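Local coordinates for protein 33 kDa chaperonin (Thermotoga maritima, PDB 1VQ0) that probably acts as a redox-regulated, zinc-binding molecular chaperone that keeps thermally unfolding and oxidatively damaged proteins from aggregating irreversibly, at residues 164-169 with 184-189; 43-48 with 102-107; 70-75 with 87-92. All coordinates share one frame; numbering follows the deposited sequence.

Contact 1 (164-169 with 184-189)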
loop_
_atom_site.group_PDB
_atom_site.type_symbol
_atom_site.label_atom_id
_atom_site.label_comp_id
_atom_site.label_asym_id
_atom_site.label_seq_id
_atom_site.Cartn_x
_atom_site.Cartn_y
_atom_site.Cartn_z
ATOM N N SER A 164 1.345 -12.271 15.112
ATOM C CA SER A 164 2.680 -11.876 15.478
ATOM C C SER A 164 2.724 -11.203 16.829
ATOM O O SER A 164 1.761 -10.554 17.267
ATOM C CB SER A 164 3.210 -10.850 14.434
ATOM O OG SER A 164 3.301 -11.365 13.083
ATOM N N ALA A 165 3.900 -11.328 17.456
ATOM C CA ALA A 165 4.295 -10.557 18.643
ATOM C C ALA A 165 5.698 -10.077 18.423
ATOM O O ALA A 165 6.582 -10.873 18.068
ATOM C CB ALA A 165 4.243 -11.426 19.903
ATOM N N PHE A 166 5.884 -8.773 18.569
ATOM C CA PHE A 166 7.210 -8.121 18.584
ATOM C C PHE A 166 7.437 -7.466 19.940
ATOM O O PHE A 166 6.550 -6.826 20.489
ATOM C CB PHE A 166 7.340 -7.066 17.503
ATOM C CG PHE A 166 7.493 -7.591 16.106
ATOM C CD1 PHE A 166 6.407 -8.122 15.413
ATOM C CD2 PHE A 166 8.702 -7.472 15.453
ATOM C CE1 PHE A 166 6.538 -8.562 14.094
ATOM C CE2 PHE A 166 8.853 -7.937 14.181
ATOM C CZ PHE A 166 7.765 -8.448 13.472
ATOM N N SER A 167 8.596 -7.692 20.532
ATOM C CA SER A 167 9.003 -6.926 21.704
ATOM C C SER A 167 10.339 -6.307 21.450
ATOM O O SER A 167 11.268 -7.008 21.099
ATOM C CB SER A 167 9.060 -7.764 22.927
ATOM O OG SER A 167 9.338 -6.953 24.072
ATOM N N ILE A 168 10.412 -4.978 21.636
ATOM C CA ILE A 168 11.532 -4.150 21.167
ATOM C C ILE A 168 11.878 -3.085 22.195
ATOM O O ILE A 168 10.985 -2.465 22.771
ATOM C CB ILE A 168 11.179 -3.444 19.794
ATOM C CG1 ILE A 168 10.922 -4.442 18.655
ATOM C CG2 ILE A 168 12.316 -2.515 19.382
ATOM C CD1 ILE A 168 10.440 -3.796 17.371
ATOM N N GLY A 169 13.175 -2.855 22.411
ATOM C CA GLY A 169 13.648 -1.909 23.437
ATOM C C GLY A 169 15.000 -1.348 23.056
ATOM O O GLY A 169 15.864 -2.058 22.506
ATOM N N ALA A 184 10.787 -11.318 17.838
ATOM C CA ALA A 184 9.560 -11.516 17.059
ATOM C C ALA A 184 9.157 -12.981 17.125
ATOM O O ALA A 184 9.983 -13.879 16.911
ATOM C CB ALA A 184 9.733 -11.052 15.577
ATOM N N VAL A 185 7.885 -13.225 17.455
ATOM C CA VAL A 185 7.286 -14.575 17.373
ATOM C C VAL A 185 6.041 -14.475 16.468
ATOM O O VAL A 185 5.204 -13.590 16.677
ATOM C CB VAL A 185 6.950 -15.171 18.785
ATOM C CG1 VAL A 185 6.441 -16.602 18.704
ATOM C CG2 VAL A 185 8.184 -15.181 19.686
ATOM N N GLN A 186 5.968 -15.374 15.469
ATOM C CA GLN A 186 4.977 -15.350 14.388
ATOM C C GLN A 186 4.420 -16.708 14.077
ATOM O O GLN A 186 5.149 -17.714 13.971
ATOM C CB GLN A 186 5.599 -14.750 13.123
ATOM C CG GLN A 186 6.143 -13.327 13.350
ATOM C CD GLN A 186 6.517 -12.514 12.077
ATOM O OE1 GLN A 186 7.499 -12.808 11.410
ATOM N NE2 GLN A 186 5.753 -11.436 11.804
ATOM N N ILE A 187 3.104 -16.745 13.942
ATOM C CA ILE A 187 2.410 -17.979 13.629
ATOM C C ILE A 187 2.238 -18.069 12.133
ATOM O O ILE A 187 1.426 -17.364 11.543
ATOM C CB ILE A 187 1.077 -18.082 14.366
ATOM C CG1 ILE A 187 1.356 -18.166 15.875
ATOM C CG2 ILE A 187 0.372 -19.306 13.917
ATOM C CD1 ILE A 187 0.105 -18.057 16.817
ATOM N N ILE A 188 3.042 -18.921 11.513
ATOM C CA ILE A 188 3.013 -19.022 10.061
ATOM C C ILE A 188 2.073 -20.138 9.607
ATOM O O ILE A 188 1.806 -20.255 8.426
ATOM C CB ILE A 188 4.436 -19.179 9.454
ATOM C CG1 ILE A 188 5.189 -20.325 10.153
ATOM C CG2 ILE A 188 5.169 -17.813 9.519
ATOM C CD1 ILE A 188 6.435 -20.846 9.386
ATOM N N ASP A 189 1.563 -20.922 10.552
ATOM C CA ASP A 189 0.573 -21.968 10.249
ATOM C C ASP A 189 -0.499 -21.964 11.346
ATOM O O ASP A 189 -0.386 -22.612 12.417
ATOM C CB ASP A 189 1.270 -23.320 10.154
ATOM C CG ASP A 189 0.337 -24.453 9.793
ATOM O OD1 ASP A 189 -0.920 -24.352 9.799
ATOM O OD2 ASP A 189 0.826 -25.524 9.449
#
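The ring of Phe166 takes the methyl group of Ala184 over one face. CB of Ala184 stands 3.5 Å above the ring plane, displaced toward the rim, with CE2 and CD2 of Phe166 as its nearest ring atoms. Measured to the ring centroid the distance is 3.8 Å and the approach lies 20° off the normal, a CH-pi contact. The second flat group, the amide of Gln186, is turned steeply to the ring, the two planes being 78° apart; its NE2 comes to 3.8 Å from CE1 of Phe166, obliquely. The amide nitrogen also donates to Ser164, and the hydroxyl lies close to the amide plane, with Gln186 NE2 and Ser164 OG 2.8 Å apart. In Ser164 the hydroxyl sits anti to the carbonyl carbon (chi1 -61°), on the face of the sheet that also carries Phe166, Ala184 and Gln186. The same OG is hydrogen-bonded to Ile162 O, and Gln186 OE1 is taken by Arg25, so both ends of the buried amide have partners.

Behind these side chains the backbones pair as an antiparallel hairpin. Ala165 and Val185 form a hydrogen-bonded pair: Ala165 N reaches Val185 O at 2.7 Å, and Val185 N returns to Ala165 O at 2.8 Å. Their side chains go to the other face, where Ile204 of helix 194-205 touches both. Helix 149-160 packs on the Phe166 face, through Leu152 and Ala149 against the ring and Phe156 against Ser164 and Gln186.

Within this chain, strand 164-173 is an outermost strand of the large mixed sheet, sandwiched locally between two helices. Chemically, the face under helix 149-160 mixes an apolar pair, Phe166 and Ala184, with a polar pair, Ser164 and Gln186, whose amide, held at oxygen and nitrogen alike, probably has its flip fixed.

Contact 2 (43-48 with 102-107)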
loop_
_atom_site.group_PDB
_atom_site.type_symbol
_atom_site.label_atom_id
_atom_site.label_comp_id
_atom_site.label_asym_id
_atom_site.label_seq_id
_atom_site.Cartn_x
_atom_site.Cartn_y
_atom_site.Cartn_z
ATOM N N ALA A 43 23.902 11.773 14.023
ATOM C CA ALA A 43 23.950 12.660 15.176
ATOM C C ALA A 43 22.560 12.775 15.813
ATOM O O ALA A 43 22.049 13.885 16.060
ATOM C CB ALA A 43 24.525 14.053 14.785
ATOM N N LEU A 44 21.966 11.607 16.070
ATOM C CA LEU A 44 20.617 11.507 16.632
ATOM C C LEU A 44 20.556 12.012 18.061
ATOM O O LEU A 44 21.434 11.773 18.852
ATOM C CB LEU A 44 20.111 10.046 16.601
ATOM C CG LEU A 44 20.016 9.340 15.237
ATOM C CD1 LEU A 44 19.504 7.991 15.424
ATOM C CD2 LEU A 44 19.133 10.096 14.224
ATOM N N SER A 45 19.467 12.682 18.393
ATOM C CA SER A 45 19.120 12.993 19.764
ATOM C C SER A 45 18.805 11.695 20.487
ATOM O O SER A 45 18.642 10.630 19.858
ATOM C CB SER A 45 17.881 13.885 19.752
ATOM O OG SER A 45 16.716 13.152 19.304
ATOM N N TYR A 46 18.674 11.759 21.801
ATOM C CA TYR A 46 18.265 10.578 22.570
ATOM C C TYR A 46 16.914 10.023 22.078
ATOM O O TYR A 46 16.756 8.860 21.806
ATOM C CB TYR A 46 18.214 10.878 24.069
ATOM C CG TYR A 46 19.551 11.219 24.682
ATOM C CD1 TYR A 46 20.610 10.331 24.597
ATOM C CD2 TYR A 46 19.763 12.443 25.332
ATOM C CE1 TYR A 46 21.835 10.614 25.138
ATOM C CE2 TYR A 46 20.987 12.746 25.905
ATOM C CZ TYR A 46 22.030 11.828 25.794
ATOM O OH TYR A 46 23.286 12.075 26.325
ATOM N N LEU A 47 15.941 10.893 21.929
ATOM C CA LEU A 47 14.651 10.420 21.530
ATOM C C LEU A 47 14.661 9.778 20.109
ATOM O O LEU A 47 14.048 8.770 19.884
ATOM C CB LEU A 47 13.652 11.585 21.626
ATOM C CG LEU A 47 12.273 11.340 21.056
ATOM C CD1 LEU A 47 11.585 10.161 21.796
ATOM C CD2 LEU A 47 11.461 12.628 21.109
ATOM N N ALA A 48 15.353 10.423 19.163
ATOM C CA ALA A 48 15.433 9.961 17.786
ATOM C C ALA A 48 16.236 8.673 17.706
ATOM O O ALA A 48 15.950 7.830 16.876
ATOM C CB ALA A 48 16.078 11.008 16.922
ATOM N N PRO A 102 16.074 14.438 13.082
ATOM C CA PRO A 102 17.066 13.799 13.939
ATOM C C PRO A 102 17.299 14.452 15.307
ATOM O O PRO A 102 17.846 13.807 16.183
ATOM C CB PRO A 102 18.389 13.864 13.105
ATOM C CG PRO A 102 18.165 14.737 11.958
ATOM C CD PRO A 102 16.660 14.926 11.820
ATOM N N LYS A 103 16.931 15.723 15.463
ATOM C CA LYS A 103 17.163 16.488 16.705
ATOM C C LYS A 103 15.912 16.568 17.606
ATOM O O LYS A 103 15.897 17.300 18.576
ATOM C CB LYS A 103 17.623 17.916 16.350
ATOM C CG LYS A 103 19.054 18.066 15.903
ATOM C CD LYS A 103 19.852 16.776 15.705
ATOM C CE LYS A 103 21.353 17.036 15.324
ATOM N NZ LYS A 103 22.218 17.060 16.519
ATOM N N VAL A 104 14.865 15.838 17.261
ATOM C CA VAL A 104 13.614 15.916 17.994
ATOM C C VAL A 104 13.820 15.635 19.499
ATOM O O VAL A 104 14.563 14.710 19.885
ATOM C CB VAL A 104 12.575 14.905 17.415
ATOM C CG1 VAL A 104 13.012 13.482 17.656
ATOM C CG2 VAL A 104 11.195 15.165 18.034
ATOM N N GLU A 105 13.159 16.451 20.325
ATOM C CA GLU A 105 13.104 16.281 21.769
ATOM C C GLU A 105 11.667 16.457 22.236
ATOM O O GLU A 105 10.917 17.238 21.682
ATOM C CB GLU A 105 13.912 17.350 22.472
ATOM C CG GLU A 105 15.408 17.350 22.222
ATOM C CD GLU A 105 16.112 18.536 22.944
ATOM O OE1 GLU A 105 15.450 19.403 23.592
ATOM O OE2 GLU A 105 17.344 18.609 22.849
ATOM N N LEU A 106 11.316 15.782 23.309
ATOM C CA LEU A 106 9.991 15.888 23.937
ATOM C C LEU A 106 10.190 15.553 25.425
ATOM O O LEU A 106 11.194 14.905 25.773
ATOM C CB LEU A 106 9.077 14.795 23.343
ATOM C CG LEU A 106 8.353 15.056 22.022
ATOM C CD1 LEU A 106 7.459 13.877 21.686
ATOM C CD2 LEU A 106 7.537 16.306 22.187
ATOM N N PRO A 107 9.270 15.955 26.301
ATOM C CA PRO A 107 9.282 15.467 27.670
ATOM C C PRO A 107 9.157 13.940 27.681
ATOM O O PRO A 107 8.648 13.327 26.725
ATOM C CB PRO A 107 8.005 16.085 28.268
ATOM C CG PRO A 107 7.794 17.398 27.415
ATOM C CD PRO A 107 8.142 16.887 26.057
HETATM O O HOH W 1 15.895 13.584 22.837
#
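A serine N-cap at the start of helix 46-62 docks here on the loop 102-107. Ser45 OG accepts from Ala48 N at 3.1 Å, the capping bond, and gives its own proton to Val104 O at 2.7 Å, lying in the plane of that carbonyl. With the hydroxyl between the backbone N and the carbonyl carbon of its own residue (chi1 69°), OG can cap Ala48 N and still reach Val104 O. Ser45 N adds a nearly straight bond, 171° at the hydrogen, to Pro102 O 3.0 Å away. An alanine at Ser45 would probably cost the helix its side-chain cap at Ala48 N and deprive Val104 O of its short bond from the hydroxyl.

Beside the polar grip, CD2 of Leu47 meets Val104 CG1 at 3.9 Å and also rests on CB of Leu106, while CB of Ala48 touches the same valine methyl. At the other end Leu44 CD2 abuts CB of Pro102, and the bent chain of Lys103 brings NZ weakly to Ala43 O, 3.2 Å away. Ala43, with positive phi, is the C-prime residue of a Schellman motif closing helix 32-42, so the contact spans a helix-to-helix turn: one helix ended by a Schellman motif, the next begun by an N-cap.

Contact 3 (70-75 with 87-92). With EDO (1,2-ethanediol), chain F.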
loop_
_atom_site.group_PDB
_atom_site.type_symbol
_atom_site.label_atom_id
_atom_site.label_comp_id
_atom_site.label_asym_id
_atom_site.label_seq_id
_atom_site.Cartn_x
_atom_site.Cartn_y
_atom_site.Cartn_z
ATOM N N GLU A 70 15.930 -9.424 -1.467
ATOM C CA GLU A 70 14.900 -8.465 -1.063
ATOM C C GLU A 70 15.446 -7.289 -0.274
ATOM O O GLU A 70 16.309 -7.455 0.591
ATOM C CB GLU A 70 13.813 -9.179 -0.265
ATOM C CG GLU A 70 12.706 -8.220 0.211
ATOM C CD GLU A 70 11.529 -8.967 0.820
ATOM O OE1 GLU A 70 11.535 -10.182 0.766
ATOM O OE2 GLU A 70 10.641 -8.331 1.399
ATOM N N ARG A 71 14.951 -6.090 -0.563
ATOM C CA ARG A 71 14.956 -5.006 0.423
ATOM C C ARG A 71 13.545 -4.808 0.990
ATOM O O ARG A 71 12.597 -4.617 0.243
ATOM C CB ARG A 71 15.405 -3.671 -0.183
ATOM C CG ARG A 71 16.777 -3.675 -0.718
ATOM C CD ARG A 71 17.099 -2.460 -1.509
ATOM N NE ARG A 71 18.510 -2.502 -1.888
ATOM C CZ ARG A 71 19.161 -1.501 -2.446
ATOM N NH1 ARG A 71 18.503 -0.380 -2.731
ATOM N NH2 ARG A 71 20.454 -1.627 -2.740
ATOM N N TRP A 72 13.459 -4.802 2.322
ATOM C CA TRP A 72 12.245 -4.673 3.096
ATOM C C TRP A 72 12.330 -3.367 3.824
ATOM O O TRP A 72 13.262 -3.175 4.566
ATOM C CB TRP A 72 12.209 -5.814 4.051
ATOM C CG TRP A 72 10.987 -6.029 4.796
ATOM C CD1 TRP A 72 10.003 -6.932 4.489
ATOM C CD2 TRP A 72 10.573 -5.358 5.995
ATOM N NE1 TRP A 72 9.002 -6.869 5.438
ATOM C CE2 TRP A 72 9.333 -5.901 6.368
ATOM C CE3 TRP A 72 11.160 -4.388 6.836
ATOM C CZ2 TRP A 72 8.673 -5.515 7.542
ATOM C CZ3 TRP A 72 10.495 -3.986 7.947
ATOM C CH2 TRP A 72 9.280 -4.573 8.320
ATOM N N THR A 73 11.369 -2.450 3.605
ATOM C CA THR A 73 11.414 -1.110 4.202
ATOM C C THR A 73 10.169 -0.826 5.057
ATOM O O THR A 73 9.012 -0.889 4.575
ATOM C CB THR A 73 11.498 -0.039 3.130
ATOM O OG1 THR A 73 12.600 -0.282 2.246
ATOM C CG2 THR A 73 11.732 1.362 3.719
ATOM N N LEU A 74 10.415 -0.441 6.311
ATOM C CA LEU A 74 9.373 0.101 7.213
ATOM C C LEU A 74 9.395 1.609 7.138
ATOM O O LEU A 74 10.376 2.221 7.435
ATOM C CB LEU A 74 9.677 -0.291 8.623
ATOM C CG LEU A 74 8.932 0.215 9.819
ATOM C CD1 LEU A 74 7.499 -0.324 9.558
ATOM C CD2 LEU A 74 9.556 -0.434 11.024
ATOM N N ASP A 75 8.275 2.172 6.726
ATOM C CA ASP A 75 8.079 3.595 6.587
ATOM C C ASP A 75 6.835 4.028 7.438
ATOM O O ASP A 75 5.692 3.776 7.088
ATOM C CB ASP A 75 7.860 3.910 5.108
ATOM C CG ASP A 75 7.578 5.337 4.864
ATOM O OD1 ASP A 75 7.878 6.142 5.732
ATOM O OD2 ASP A 75 7.058 5.759 3.822
ATOM N N ALA A 87 13.088 2.519 8.107
ATOM C CA ALA A 87 14.117 1.535 8.342
ATOM C C ALA A 87 14.056 0.465 7.314
ATOM O O ALA A 87 12.997 -0.126 7.121
ATOM C CB ALA A 87 14.024 0.967 9.732
ATOM N N GLN A 88 15.194 0.243 6.636
ATOM C CA GLN A 88 15.312 -0.802 5.623
ATOM C C GLN A 88 16.259 -1.917 6.070
ATOM O O GLN A 88 17.297 -1.638 6.615
ATOM C CB GLN A 88 15.820 -0.195 4.372
ATOM C CG GLN A 88 15.868 -1.134 3.192
ATOM C CD GLN A 88 16.194 -0.391 1.947
ATOM O OE1 GLN A 88 17.360 -0.269 1.580
ATOM N NE2 GLN A 88 15.177 0.089 1.263
ATOM N N SER A 89 15.854 -3.157 5.857
ATOM C CA SER A 89 16.676 -4.353 5.984
ATOM C C SER A 89 16.747 -5.164 4.670
ATOM O O SER A 89 15.945 -4.976 3.758
ATOM C CB SER A 89 16.132 -5.250 7.074
ATOM O OG SER A 89 14.863 -5.754 6.718
ATOM N N THR A 90 17.745 -6.042 4.584
ATOM C CA THR A 90 18.000 -6.815 3.394
ATOM C C THR A 90 18.168 -8.301 3.675
ATOM O O THR A 90 18.394 -8.729 4.814
ATOM C CB THR A 90 19.283 -6.346 2.694
ATOM O OG1 THR A 90 20.400 -6.691 3.503
ATOM C CG2 THR A 90 19.333 -4.847 2.632
ATOM N N SER A 91 18.126 -9.073 2.598
ATOM C CA SER A 91 18.363 -10.495 2.704
ATOM C C SER A 91 19.822 -10.818 3.150
ATOM O O SER A 91 20.060 -11.888 3.696
ATOM C CB SER A 91 18.012 -11.197 1.407
ATOM O OG SER A 91 18.652 -10.581 0.325
ATOM N N GLU A 92 20.751 -9.863 2.980
ATOM C CA GLU A 92 22.152 -10.008 3.416
ATOM C C GLU A 92 22.364 -9.560 4.870
ATOM O O GLU A 92 23.491 -9.292 5.291
ATOM C CB GLU A 92 23.132 -9.221 2.515
ATOM C CG GLU A 92 22.846 -9.217 1.024
ATOM C CD GLU A 92 21.900 -8.074 0.640
ATOM O OE1 GLU A 92 22.256 -6.886 0.905
ATOM O OE2 GLU A 92 20.799 -8.365 0.091
HETATM C C1 EDO F . 8.333 -9.985 5.432
HETATM O O1 EDO F . 7.160 -9.199 5.382
HETATM C C2 EDO F . 8.181 -11.492 5.222
HETATM O O2 EDO F . 7.231 -12.140 6.097
HETATM O O HOH W 2 16.073 1.181 -1.661
#
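Gln88 reaches across the strand pair to Thr73 and Arg71. Its CB lies 3.9 Å from Thr73 OG1. CG, anti to the backbone N (chi1 -174°), passes beside the same hydroxyl, and CD comes to 4.0 Å from Arg71 CB. At the tip the two amide atoms part company. NE2 donates to Thr73 OG1 at 2.8 Å, almost straight at 178° and with the hydroxyl in the amide plane. The same nitrogen gives a bond to a water that Arg71 NH1 also donates to. OE1 approaches Arg71 CD and accepts from Arg96, while Arg71 NH2 makes a salt bridge with Asp244.

On the opposite face Trp72 NE1 donates a hydrogen bond to O1 of an ethanediol, probably from the crystallisation liquor, and Ser89 OG is hydrogen-bonded to Ala59 O of helix 46-62. Backbone bonds hold the antiparallel hairpin together, Trp72 N to Ser89 O at 2.9 Å among them.

One face of the hairpin is therefore polar: the amide is fixed at both ends near Arg71 and Arg96, whose mutual repulsion the Asp244 salt bridge probably eases. Through Asp244, and Gln88 on Trp277, this face meets the neighbourhood of the zinc site; the other packs against helix 46-62.

Overall arrangement
From the N terminus, strands 13-19 and 24-30 come first, then helix 32-42. Contact 2 opens at its end, where helix 46-62 begins, and closes only at loop 102-107, after three strands of the sheet. Contact 3 is nested inside that long loop: it joins neighbouring strands 71-78 and 84-90 in a hairpin, its nearest atoms about 10 Å from contact 2. Contact 1 follows in series, closing a later hairpin, 164-173 with 176-187, at one edge, within this chain, of the same mixed sheet. Contacts 1 and 3 have centres about 17 Å apart and do not touch. Contact 2 ties the helix start to the loop, and helix 46-62 packs on the hairpin of contact 3.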